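Local coordinates for SCO family protein (Aquifex aeolicus, PDB 3ME7) that probably binds copper through a thioredoxin-like SCO domain and is thought to take part in electron transfer or copper delivery at the membrane, at residues K49-L52 and K53-P56. Numbering follows the deposited sequence.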
loop_
_atom_site.group_PDB
_atom_site.type_symbol
_atom_site.label_atom_id
_atom_site.label_comp_id
_atom_site.label_asym_id
_atom_site.label_seq_id
_atom_site.Cartn_x
_atom_site.Cartn_y
_atom_site.Cartn_z
ATOM N N LYS A 49 -1.934 -0.018 12.467
ATOM C CA LYS A 49 -1.498 -0.725 13.676
ATOM C C LYS A 49 -1.428 -2.230 13.423
ATOM O O LYS A 49 -0.512 -2.897 13.905
ATOM C CB LYS A 49 -2.450 -0.439 14.841
ATOM C CG LYS A 49 -2.343 0.974 15.371
ATOM C CD LYS A 49 -3.447 1.256 16.374
ATOM C CE LYS A 49 -3.313 2.672 16.908
ATOM N NZ LYS A 49 -4.201 2.862 18.067
ATOM N N SER A 50 -2.396 -2.762 12.675
ATOM C CA SER A 50 -2.367 -4.183 12.326
ATOM C C SER A 50 -1.154 -4.545 11.456
ATOM O O SER A 50 -0.491 -5.559 11.701
ATOM C CB SER A 50 -3.676 -4.610 11.669
ATOM O OG SER A 50 -3.732 -6.027 11.586
ATOM N N LEU A 51 -0.862 -3.723 10.447
ATOM C CA LEU A 51 0.362 -3.872 9.649
ATOM C C LEU A 51 1.626 -3.787 10.473
ATOM O O LEU A 51 2.546 -4.569 10.271
ATOM C CB LEU A 51 0.414 -2.787 8.563
ATOM C CG LEU A 51 -0.493 -3.071 7.385
ATOM C CD1 LEU A 51 -0.371 -1.890 6.419
ATOM C CD2 LEU A 51 -0.112 -4.384 6.669
ATOM N N LEU A 52 1.682 -2.844 11.411
ATOM C CA LEU A 52 2.848 -2.726 12.276
ATOM C C LEU A 52 3.106 -4.029 13.035
ATOM O O LEU A 52 4.250 -4.322 13.343
ATOM C CB LEU A 52 2.687 -1.568 13.275
ATOM C CG LEU A 52 2.800 -0.169 12.665
ATOM C CD1 LEU A 52 2.295 0.872 13.668
ATOM C CD2 LEU A 52 4.222 0.163 12.239
ATOM N N LYS A 53 2.049 -4.786 13.326
ATOM C CA LYS A 53 2.164 -6.041 14.092
ATOM C C LYS A 53 2.290 -7.313 13.248
ATOM O O LYS A 53 2.429 -8.407 13.805
ATOM C CB LYS A 53 1.046 -6.160 15.146
ATOM C CG LYS A 53 1.280 -5.218 16.332
ATOM C CD LYS A 53 0.072 -4.996 17.247
ATOM C CE LYS A 53 0.486 -4.114 18.426
ATOM N NZ LYS A 53 -0.640 -3.788 19.361
ATOM N N VAL A 54 2.215 -7.193 11.924
ATOM C CA VAL A 54 2.465 -8.348 11.055
ATOM C C VAL A 54 3.730 -8.212 10.213
ATOM O O VAL A 54 4.432 -9.202 10.007
ATOM C CB VAL A 54 1.229 -8.735 10.175
ATOM C CG1 VAL A 54 0.951 -7.705 9.054
ATOM C CG2 VAL A 54 1.394 -10.145 9.565
ATOM N N ILE A 55 4.022 -6.999 9.738
ATOM C CA ILE A 55 5.190 -6.774 8.879
ATOM C C ILE A 55 6.511 -7.344 9.458
ATOM O O ILE A 55 7.240 -8.008 8.729
ATOM C CB ILE A 55 5.332 -5.267 8.470
ATOM C CG1 ILE A 55 4.193 -4.853 7.521
ATOM C CG2 ILE A 55 6.707 -4.956 7.875
ATOM C CD1 ILE A 55 4.134 -5.592 6.180
ATOM N N PRO A 56 6.820 -7.083 10.754
ATOM C CA PRO A 56 8.076 -7.606 11.305
ATOM C C PRO A 56 8.205 -9.118 11.253
ATOM O O PRO A 56 9.320 -9.631 11.309
ATOM C CB PRO A 56 8.040 -7.138 12.760
ATOM C CG PRO A 56 7.254 -5.873 12.711
ATOM C CD PRO A 56 6.166 -6.153 11.700
#
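Leu51 O takes two backbone N-H groups at once, from Ile55 and Val54, a worked example of how the C-terminal turn of a helix passes the chain on to the short helix 55-58. Ile55 N approaches Leu51 O almost head-on at 2.9 Å, with an N-H...O angle of 170°, while Val54 N, 3.1 Å from Leu51 O, comes from above the carbonyl plane. One residue earlier, Lys53 N divides its hydrogen between two weak bonds, to Lys49 O at 3.2 Å and to Ser50 O. Pro56 has no N-H to give to Leu52 O, and Pro56 CD sits 3.1 Å from Leu52 O.

Carbon also meets carbonyl oxygen in the side chains. Val54 holds CG1 between its own backbone N and carbonyl carbon (chi1 71°), which brings Val54 CG1 within 3.7 Å of both Ser50 O and Leu51 O. Ile55 CG1 lies against Leu51 O, at 3.2 Å.

The apolar contacts are looser: Leu51 CD2 reaches Val54 CG1 at 4.2 Å and, a little farther off, Ile55 CG1. Trp95 of strand 95-100 packs on both Leu51 and Ile55, and Phe153 of helix 150-160 on Leu51 and Val54. Ser50 OG is hydrogen-bonded to Tyr148 N.

Mixed i+3 and i+4 bonding is characteristic of the C-terminal turn of an alpha-helix, here helix 43-52, which packs on the central sheet of the thioredoxin-like SCO fold and carries Cys44, a predicted copper ligand, near its start.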